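Minor fimbrium tip subunit Mfa3 (PDB 5NF4) forms part of the tip of the minor fimbriae, filaments that mediate biofilm formation and adhesion to host cells and other oral bacteria. Local coordinates at residues P39-A47 against T171-F182; A73-K84 against M126-M135. One frame throughout, in Å; residues are numbered along the deposited sequence.

Contact 1: P39-A47 against T171-F182; sequences PDVYLLVNA and TIGGTITQPLPF
Leu43 and Phe182 meet at the buried end of this contact, Leu43 CD1 lying 3.9 Å from Phe182 CD1. With its CG anti to the backbone N (chi1 177°), Phe182 sends its ring away from the strand to stack on Phe113, leaving CB against Val45 CG2. On the other face of the pairing, Leu44 CB packs 3.7 Å from Pro179 CG. Tyr42 lies over the loop beyond: one ring face covers the Thr175-Ile176 peptide, with Ile176 N above its centre, and Tyr42 CE2 comes within 3.9 Å of Ile176 CB. Between these side-chain layers the backbones pair briefly as parallel strands, Leu43 beside Leu180 and Leu44 beside Pro181. Tyr42 O takes Leu180 N at 2.7 Å, Leu180 O takes Leu44 N at 2.8 Å, and Leu44 O takes Phe182 N at 2.9 Å. Residues 41-47 lie in the propeptide and also pair with strand 99-106; a propeptide strand held between two neighbours is consistent with strand-exchange assembly, as in related fimbrillins. Further out, Tyr42 N points almost straight down the Gly173 carbonyl at 3.1 Å, and Gly173 N returns a weak bond to Asp40 O. The Asp40 carboxylate turns away to a salt bridge with Lys107.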
loop_
_atom_site.group_PDB
_atom_site.type_symbol
_atom_site.label_atom_id
_atom_site.label_comp_id
_atom_site.label_asym_id
_atom_site.label_seq_id
_atom_site.Cartn_x
_atom_site.Cartn_y
_atom_site.Cartn_z
ATOM N N PRO A 39 -38.728 4.135 -2.134
ATOM C CA PRO A 39 -38.428 3.377 -3.362
ATOM C C PRO A 39 -36.967 2.943 -3.311
ATOM O O PRO A 39 -36.139 3.769 -3.008
ATOM C CB PRO A 39 -38.688 4.370 -4.498
ATOM C CG PRO A 39 -38.938 5.699 -3.843
ATOM C CD PRO A 39 -39.324 5.449 -2.414
ATOM N N ASP A 40 -36.670 1.676 -3.569
ATOM C CA ASP A 40 -35.333 1.145 -3.272
ATOM C C ASP A 40 -34.374 1.090 -4.454
ATOM O O ASP A 40 -34.738 1.311 -5.629
ATOM C CB ASP A 40 -35.479 -0.253 -2.694
ATOM C CG ASP A 40 -36.215 -0.251 -1.378
ATOM O OD1 ASP A 40 -35.808 0.516 -0.479
ATOM O OD2 ASP A 40 -37.198 -1.011 -1.245
ATOM N N VAL A 41 -33.138 0.753 -4.104
ATOM C CA VAL A 41 -32.100 0.455 -5.056
ATOM C C VAL A 41 -31.479 -0.900 -4.694
ATOM O O VAL A 41 -31.162 -1.139 -3.528
ATOM C CB VAL A 41 -30.982 1.521 -5.031
ATOM C CG1 VAL A 41 -30.030 1.340 -6.227
ATOM C CG2 VAL A 41 -31.577 2.921 -5.002
ATOM N N TYR A 42 -31.311 -1.758 -5.689
ATOM C CA TYR A 42 -30.488 -2.963 -5.549
ATOM C C TYR A 42 -29.254 -2.755 -6.395
ATOM O O TYR A 42 -29.347 -2.555 -7.606
ATOM C CB TYR A 42 -31.235 -4.206 -5.978
ATOM C CG TYR A 42 -32.452 -4.466 -5.138
ATOM C CD1 TYR A 42 -33.634 -3.785 -5.372
ATOM C CD2 TYR A 42 -32.411 -5.375 -4.094
ATOM C CE1 TYR A 42 -34.746 -4.017 -4.586
ATOM C CE2 TYR A 42 -33.508 -5.605 -3.305
ATOM C CZ TYR A 42 -34.671 -4.929 -3.554
ATOM O OH TYR A 42 -35.754 -5.184 -2.756
ATOM N N LEU A 43 -28.105 -2.819 -5.730
ATOM C CA LEU A 43 -26.798 -2.580 -6.322
ATOM C C LEU A 43 -26.000 -3.854 -6.353
ATOM O O LEU A 43 -25.925 -4.537 -5.344
ATOM C CB LEU A 43 -25.989 -1.560 -5.513
ATOM C CG LEU A 43 -26.212 -0.076 -5.639
ATOM C CD1 LEU A 43 -25.093 0.628 -4.881
ATOM C CD2 LEU A 43 -26.235 0.303 -7.085
ATOM N N LEU A 44 -25.380 -4.129 -7.493
ATOM C CA LEU A 44 -24.406 -5.201 -7.630
ATOM C C LEU A 44 -23.008 -4.631 -7.466
ATOM O O LEU A 44 -22.565 -3.822 -8.277
ATOM C CB LEU A 44 -24.543 -5.886 -8.982
ATOM C CG LEU A 44 -23.666 -7.129 -9.142
ATOM C CD1 LEU A 44 -24.090 -8.213 -8.179
ATOM C CD2 LEU A 44 -23.728 -7.637 -10.565
ATOM N N VAL A 45 -22.332 -5.060 -6.405
ATOM C CA VAL A 45 -21.007 -4.544 -6.059
ATOM C C VAL A 45 -20.018 -5.604 -6.517
ATOM O O VAL A 45 -20.173 -6.787 -6.182
ATOM C CB VAL A 45 -20.888 -4.255 -4.544
ATOM C CG1 VAL A 45 -19.437 -3.908 -4.144
ATOM C CG2 VAL A 45 -21.796 -3.110 -4.157
ATOM N N ASN A 46 -19.064 -5.201 -7.355
ATOM C CA ASN A 46 -17.938 -6.066 -7.725
ATOM C C ASN A 46 -16.640 -5.418 -7.300
ATOM O O ASN A 46 -16.331 -4.307 -7.752
ATOM C CB ASN A 46 -17.905 -6.343 -9.221
ATOM C CG ASN A 46 -17.110 -7.596 -9.550
ATOM O OD1 ASN A 46 -16.046 -7.843 -8.985
ATOM N ND2 ASN A 46 -17.647 -8.414 -10.433
ATOM N N ALA A 47 -15.913 -6.109 -6.424
ATOM C CA ALA A 47 -14.717 -5.576 -5.770
ATOM C C ALA A 47 -13.545 -6.525 -5.949
ATOM O O ALA A 47 -13.715 -7.741 -6.027
ATOM C CB ALA A 47 -14.978 -5.340 -4.296
ATOM N N THR A 171 -28.965 6.008 -8.002
ATOM C CA THR A 171 -30.281 6.216 -8.575
ATOM C C THR A 171 -31.183 5.031 -8.301
ATOM O O THR A 171 -30.728 3.941 -7.963
ATOM C CB THR A 171 -30.224 6.438 -10.117
ATOM O OG1 THR A 171 -29.499 5.375 -10.739
ATOM C CG2 THR A 171 -29.567 7.775 -10.451
ATOM N N ILE A 172 -32.470 5.260 -8.484
ATOM C CA ILE A 172 -33.497 4.279 -8.203
ATOM C C ILE A 172 -33.533 3.167 -9.234
ATOM O O ILE A 172 -33.459 3.411 -10.438
ATOM C CB ILE A 172 -34.873 4.960 -8.153
ATOM C CG1 ILE A 172 -34.943 5.886 -6.930
ATOM C CG2 ILE A 172 -36.011 3.939 -8.111
ATOM C CD1 ILE A 172 -36.035 6.896 -7.002
ATOM N N GLY A 173 -33.672 1.940 -8.748
ATOM C CA GLY A 173 -33.973 0.816 -9.618
ATOM C C GLY A 173 -33.302 -0.481 -9.206
ATOM O O GLY A 173 -32.775 -0.602 -8.103
ATOM N N GLY A 174 -33.345 -1.447 -10.117
ATOM C CA GLY A 174 -32.780 -2.756 -9.882
ATOM C C GLY A 174 -33.764 -3.632 -9.134
ATOM O O GLY A 174 -34.718 -3.141 -8.542
ATOM N N THR A 175 -33.537 -4.938 -9.175
ATOM C CA THR A 175 -34.303 -5.885 -8.382
ATOM C C THR A 175 -33.323 -6.795 -7.661
ATOM O O THR A 175 -32.137 -6.764 -7.958
ATOM C CB THR A 175 -35.234 -6.719 -9.252
ATOM O OG1 THR A 175 -34.449 -7.604 -10.052
ATOM C CG2 THR A 175 -36.055 -5.811 -10.173
ATOM N N ILE A 176 -33.802 -7.630 -6.743
ATOM C CA ILE A 176 -32.869 -8.442 -5.957
ATOM C C ILE A 176 -32.159 -9.444 -6.890
ATOM O O ILE A 176 -30.990 -9.791 -6.660
ATOM C CB ILE A 176 -33.583 -9.182 -4.795
ATOM C CG1 ILE A 176 -32.595 -10.012 -3.956
ATOM C CG2 ILE A 176 -34.697 -10.072 -5.340
ATOM C CD1 ILE A 176 -31.407 -9.230 -3.377
ATOM N N THR A 177 -32.844 -9.859 -7.951
ATOM C CA THR A 177 -32.281 -10.803 -8.915
ATOM C C THR A 177 -31.652 -10.112 -10.130
ATOM O O THR A 177 -30.816 -10.703 -10.820
ATOM C CB THR A 177 -33.349 -11.811 -9.410
ATOM O OG1 THR A 177 -34.524 -11.110 -9.844
ATOM C CG2 THR A 177 -33.712 -12.780 -8.295
ATOM N N GLN A 178 -32.054 -8.872 -10.383
ATOM C CA GLN A 178 -31.489 -8.072 -11.468
ATOM C C GLN A 178 -31.047 -6.687 -10.959
ATOM O O GLN A 178 -31.676 -5.669 -11.296
ATOM C CB GLN A 178 -32.503 -7.900 -12.598
ATOM C CG GLN A 178 -32.841 -9.184 -13.317
ATOM C CD GLN A 178 -31.675 -9.705 -14.124
ATOM O OE1 GLN A 178 -31.257 -9.084 -15.102
ATOM N NE2 GLN A 178 -31.133 -10.846 -13.714
ATOM N N PRO A 179 -29.981 -6.647 -10.156
ATOM C CA PRO A 179 -29.549 -5.378 -9.556
ATOM C C PRO A 179 -28.848 -4.457 -10.546
ATOM O O PRO A 179 -28.391 -4.880 -11.594
ATOM C CB PRO A 179 -28.583 -5.809 -8.444
ATOM C CG PRO A 179 -28.066 -7.136 -8.917
ATOM C CD PRO A 179 -29.192 -7.789 -9.656
ATOM N N LEU A 180 -28.789 -3.181 -10.205
ATOM C CA LEU A 180 -28.012 -2.218 -10.983
ATOM C C LEU A 180 -26.517 -2.345 -10.635
ATOM O O LEU A 180 -26.170 -2.328 -9.466
ATOM C CB LEU A 180 -28.491 -0.793 -10.684
ATOM C CG LEU A 180 -29.987 -0.543 -10.874
ATOM C CD1 LEU A 180 -30.355 0.844 -10.351
ATOM C CD2 LEU A 180 -30.361 -0.696 -12.325
ATOM N N PRO A 181 -25.638 -2.460 -11.648
ATOM C CA PRO A 181 -24.205 -2.492 -11.337
ATOM C C PRO A 181 -23.744 -1.195 -10.702
ATOM O O PRO A 181 -24.032 -0.099 -11.195
ATOM C CB PRO A 181 -23.534 -2.705 -12.701
ATOM C CG PRO A 181 -24.596 -2.521 -13.726
ATOM C CD PRO A 181 -25.907 -2.751 -13.068
ATOM N N PHE A 182 -23.061 -1.323 -9.582
ATOM C CA PHE A 182 -22.428 -0.179 -8.931
ATOM C C PHE A 182 -21.209 0.247 -9.747
ATOM O O PHE A 182 -20.300 -0.550 -9.974
ATOM C CB PHE A 182 -22.017 -0.532 -7.494
ATOM C CG PHE A 182 -21.296 0.569 -6.770
ATOM C CD1 PHE A 182 -21.823 1.843 -6.713
ATOM C CD2 PHE A 182 -20.106 0.317 -6.122
ATOM C CE1 PHE A 182 -21.172 2.846 -6.038
ATOM C CE2 PHE A 182 -19.444 1.310 -5.433
ATOM C CZ PHE A 182 -19.963 2.577 -5.397
HETATM O O HOH W 1 -18.898 -2.548 -8.470
#

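Contact 2: A73-K84 against M126-M135; sequences AMLVFDSNTGEK and MASIVNKSDM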
loop_
_atom_site.group_PDB
_atom_site.type_symbol
_atom_site.label_atom_id
_atom_site.label_comp_id
_atom_site.label_asym_id
_atom_site.label_seq_id
_atom_site.Cartn_x
_atom_site.Cartn_y
_atom_site.Cartn_z
ATOM N N ALA A 73 -15.214 -5.441 4.240
ATOM C CA ALA A 73 -16.333 -4.686 4.794
ATOM C C ALA A 73 -16.658 -3.522 3.891
ATOM O O ALA A 73 -15.771 -2.835 3.393
ATOM C CB ALA A 73 -16.029 -4.185 6.183
ATOM N N MET A 74 -17.952 -3.318 3.659
ATOM C CA MET A 74 -18.417 -2.169 2.927
ATOM C C MET A 74 -19.340 -1.420 3.869
ATOM O O MET A 74 -20.241 -2.045 4.445
ATOM C CB MET A 74 -19.188 -2.569 1.653
ATOM C CG MET A 74 -19.610 -1.334 0.847
ATOM S SD MET A 74 -20.748 -1.709 -0.508
ATOM C CE MET A 74 -22.158 -2.169 0.501
ATOM N N LEU A 75 -19.123 -0.122 4.009
ATOM C CA LEU A 75 -19.995 0.731 4.819
ATOM C C LEU A 75 -20.364 1.958 3.979
ATOM O O LEU A 75 -19.508 2.600 3.352
ATOM C CB LEU A 75 -19.326 1.128 6.138
ATOM C CG LEU A 75 -18.960 -0.018 7.083
ATOM C CD1 LEU A 75 -17.521 -0.438 6.831
ATOM C CD2 LEU A 75 -19.178 0.365 8.570
ATOM N N VAL A 76 -21.660 2.268 3.971
ATOM C CA VAL A 76 -22.225 3.283 3.088
ATOM C C VAL A 76 -22.956 4.317 3.933
ATOM O O VAL A 76 -23.719 3.964 4.857
ATOM C CB VAL A 76 -23.202 2.662 2.057
ATOM C CG1 VAL A 76 -23.512 3.720 0.991
ATOM C CG2 VAL A 76 -22.615 1.386 1.444
ATOM N N PHE A 77 -22.669 5.580 3.678
ATOM C CA PHE A 77 -23.240 6.671 4.450
ATOM C C PHE A 77 -23.867 7.736 3.580
ATOM O O PHE A 77 -23.422 7.980 2.469
ATOM C CB PHE A 77 -22.163 7.336 5.325
ATOM C CG PHE A 77 -21.503 6.387 6.268
ATOM C CD1 PHE A 77 -20.435 5.610 5.819
ATOM C CD2 PHE A 77 -21.962 6.211 7.562
ATOM C CE1 PHE A 77 -19.852 4.687 6.623
ATOM C CE2 PHE A 77 -21.317 5.274 8.406
ATOM C CZ PHE A 77 -20.277 4.537 7.930
ATOM N N ASP A 78 -24.886 8.403 4.099
ATOM C CA ASP A 78 -25.438 9.556 3.380
ATOM C C ASP A 78 -24.371 10.648 3.327
ATOM O O ASP A 78 -23.813 11.000 4.366
ATOM C CB ASP A 78 -26.682 10.062 4.084
ATOM C CG ASP A 78 -27.411 11.134 3.285
ATOM O OD1 ASP A 78 -26.997 12.305 3.352
ATOM O OD2 ASP A 78 -28.392 10.802 2.590
ATOM N N SER A 79 -24.063 11.164 2.137
ATOM C CA SER A 79 -22.973 12.127 1.979
ATOM C C SER A 79 -23.192 13.413 2.769
ATOM O O SER A 79 -22.215 14.034 3.188
ATOM C CB SER A 79 -22.774 12.462 0.499
ATOM O OG SER A 79 -22.537 11.278 -0.238
ATOM N N ASN A 80 -24.457 13.771 2.987
ATOM C CA ASN A 80 -24.811 15.030 3.625
ATOM C C ASN A 80 -25.101 14.890 5.104
ATOM O O ASN A 80 -24.584 15.671 5.902
ATOM C CB ASN A 80 -26.012 15.651 2.910
ATOM C CG ASN A 80 -25.709 15.937 1.461
ATOM O OD1 ASN A 80 -24.655 16.486 1.155
ATOM N ND2 ASN A 80 -26.605 15.542 0.559
ATOM N N THR A 81 -25.887 13.886 5.476
ATOM C CA THR A 81 -26.299 13.745 6.877
ATOM C C THR A 81 -25.278 12.898 7.658
ATOM O O THR A 81 -25.207 12.987 8.878
ATOM C CB THR A 81 -27.631 13.097 7.028
ATOM O OG1 THR A 81 -27.547 11.712 6.683
ATOM C CG2 THR A 81 -28.711 13.799 6.151
ATOM N N GLY A 82 -24.526 12.067 6.949
ATOM C CA GLY A 82 -23.578 11.159 7.601
ATOM C C GLY A 82 -24.194 9.889 8.172
ATOM O O GLY A 82 -23.496 9.049 8.767
ATOM N N GLU A 83 -25.498 9.724 7.981
ATOM C CA GLU A 83 -26.200 8.540 8.439
ATOM C C GLU A 83 -25.682 7.273 7.747
ATOM O O GLU A 83 -25.481 7.266 6.541
ATOM C CB GLU A 83 -27.695 8.687 8.172
ATOM C CG GLU A 83 -28.508 7.503 8.681
ATOM C CD GLU A 83 -29.982 7.513 8.248
ATOM O OE1 GLU A 83 -30.353 8.192 7.266
ATOM O OE2 GLU A 83 -30.762 6.809 8.916
ATOM N N LYS A 84 -25.501 6.193 8.501
ATOM C CA LYS A 84 -25.198 4.896 7.881
ATOM C C LYS A 84 -26.417 4.408 7.152
ATOM O O LYS A 84 -27.482 4.296 7.753
ATOM C CB LYS A 84 -24.761 3.865 8.926
ATOM C CG LYS A 84 -24.333 2.540 8.330
ATOM C CD LYS A 84 -23.075 1.959 9.023
ATOM C CE LYS A 84 -23.302 1.659 10.496
ATOM N NZ LYS A 84 -22.367 0.616 11.093
ATOM N N MET A 126 -17.423 -2.819 12.756
ATOM C CA MET A 126 -18.488 -2.141 12.057
ATOM C C MET A 126 -19.555 -1.637 13.031
ATOM O O MET A 126 -20.190 -0.600 12.791
ATOM C CB MET A 126 -19.110 -3.087 11.007
ATOM C CG MET A 126 -18.186 -3.372 9.838
ATOM S SD MET A 126 -18.755 -4.765 8.814
ATOM C CE MET A 126 -20.029 -3.872 7.953
ATOM N N ALA A 127 -19.756 -2.360 14.128
ATOM C CA ALA A 127 -20.804 -1.968 15.061
ATOM C C ALA A 127 -20.438 -0.684 15.814
ATOM O O ALA A 127 -21.331 0.036 16.279
ATOM C CB ALA A 127 -21.106 -3.099 16.045
ATOM N N SER A 128 -19.147 -0.377 15.935
ATOM C CA SER A 128 -18.739 0.852 16.601
ATOM C C SER A 128 -18.546 2.011 15.632
ATOM O O SER A 128 -18.111 3.083 16.049
ATOM C CB SER A 128 -17.441 0.612 17.395
ATOM O OG SER A 128 -17.745 -0.289 18.459
ATOM N N ILE A 129 -18.869 1.800 14.355
ATOM C CA ILE A 129 -18.844 2.866 13.354
ATOM C C ILE A 129 -20.298 3.262 13.101
ATOM O O ILE A 129 -20.984 2.677 12.261
ATOM C CB ILE A 129 -18.177 2.436 12.048
ATOM C CG1 ILE A 129 -16.696 2.073 12.311
ATOM C CG2 ILE A 129 -18.262 3.559 11.022
ATOM C CD1 ILE A 129 -15.991 1.455 11.131
ATOM N N VAL A 130 -20.788 4.238 13.852
ATOM C CA VAL A 130 -22.212 4.531 13.806
ATOM C C VAL A 130 -22.569 5.424 12.632
ATOM O O VAL A 130 -23.630 5.257 11.989
ATOM C CB VAL A 130 -22.660 5.210 15.106
ATOM C CG1 VAL A 130 -24.129 5.573 15.035
ATOM C CG2 VAL A 130 -22.381 4.306 16.303
ATOM N N ASN A 131 -21.702 6.393 12.369
ATOM C CA ASN A 131 -21.961 7.404 11.371
ATOM C C ASN A 131 -20.704 7.702 10.589
ATOM O O ASN A 131 -19.637 7.135 10.846
ATOM C CB ASN A 131 -22.523 8.675 12.022
ATOM C CG ASN A 131 -21.593 9.263 13.059
ATOM O OD1 ASN A 131 -20.379 9.144 12.962
ATOM N ND2 ASN A 131 -22.176 9.898 14.081
ATOM N N LYS A 132 -20.826 8.606 9.630
ATOM C CA LYS A 132 -19.730 8.884 8.727
ATOM C C LYS A 132 -18.523 9.502 9.469
ATOM O O LYS A 132 -17.371 9.277 9.092
ATOM C CB LYS A 132 -20.220 9.805 7.611
ATOM C CG LYS A 132 -19.265 9.867 6.430
ATOM C CD LYS A 132 -19.900 10.582 5.242
ATOM C CE LYS A 132 -20.052 12.064 5.485
ATOM N NZ LYS A 132 -18.745 12.718 5.625
ATOM N N SER A 133 -18.786 10.261 10.530
ATOM C CA SER A 133 -17.714 10.850 11.334
ATOM C C SER A 133 -16.858 9.745 11.955
ATOM O O SER A 133 -15.604 9.790 11.898
ATOM C CB SER A 133 -18.300 11.769 12.424
ATOM O OG SER A 133 -17.276 12.193 13.305
ATOM N N ASP A 134 -17.526 8.737 12.530
ATOM C CA ASP A 134 -16.833 7.571 13.069
ATOM C C ASP A 134 -16.052 6.858 11.983
ATOM O O ASP A 134 -14.950 6.365 12.201
ATOM C CB ASP A 134 -17.795 6.574 13.698
ATOM C CG ASP A 134 -18.501 7.120 14.924
ATOM O OD1 ASP A 134 -17.976 8.031 15.578
ATOM O OD2 ASP A 134 -19.611 6.632 15.221
ATOM N N MET A 135 -16.669 6.750 10.818
ATOM C CA MET A 135 -16.077 6.012 9.715
ATOM C C MET A 135 -14.772 6.679 9.268
ATOM O O MET A 135 -13.727 6.018 9.087
ATOM C CB MET A 135 -17.056 5.924 8.525
ATOM C CG MET A 135 -16.491 5.130 7.327
ATOM S SD MET A 135 -16.525 3.382 7.562
ATOM C CE MET A 135 -14.777 2.985 7.604
HETATM O O HOH W 2 -25.862 6.415 11.467
#
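The Phe77 ring is packed by the turn and first helical residues of 126-135. Lys132 CA sits over one face, 4.0 Å from the ring centroid, a CH-pi contact. The Met135 and Phe77 side chains cross at about a right angle, Met135 CG lying 3.5 Å from Phe77 CE1, while the Met135 sulfur makes an oblique Met-aromatic contact. Ile129 CG2 touches Phe77 CZ, and the carbonyl oxygen of Val130 lies near the ring plane at its edge.

Apolar packing without rings continues down the strand. Leu75 CD2 lies 4.1 Å from both Met126 CG and Ile129 CG2, and Leu75 CB touches the Met135 sulfur. Met126, extended as far as its sulfur, brings SD to 3.8 Å from Ala73 CB, and the bend beyond it turns CE to Leu75 CG. Together these residues fix the type I turn and the start of helix 132-140 onto one face of a beta hairpin formed by strands 71-78 and 84-91. Asn131 is the N-cap of that helix: its OD1 accepts Asp134 N at 2.9 Å, nearly straight along the side-chain carbonyl.

Backbone hydrogen bonding across the contact comes at the hairpin loop, where Lys132 N meets a lone pair of Gly82 O at 2.8 Å. Asp78 opens the loop with an Asx turn and Asx motif, its OD1 accepting from Asn80 N and Thr81 N from opposite faces of the carboxylate plane; Asp78 OD2 bridges to Arg111.

A charged side chain also reaches across: Lys84 leaves the backbone with CG anti to N (chi1 -176°), bends twice, and delivers NZ to Ile129 O at 2.7 Å; the same ammonium is salt-bridged to Glu87. One water, accepting from Lys84 N and donating to Val130 O, joins the two backbones.

Overall arrangement
Both contacts are partly buried and lie on the same side of the chain's centre, their own centres about 20 Å apart, with contact 2 nested in the chain loop that contact 1 closes. They touch where Val45 CG2 of contact 1 packs 4.0 Å from Met74 SD of contact 2, while Leu75 and Phe77 turn from the other face of strand 71-78 to the helix. Contact 1 joins a strand to a loop and the start of strand 180-205, bound chiefly by backbone hydrogen bonds among more exposed side chains. Contact 2 joins a hairpin to a turn and helix start, relying on buried aromatic, methionine and leucine packing plus a lysine on carbonyl oxygen.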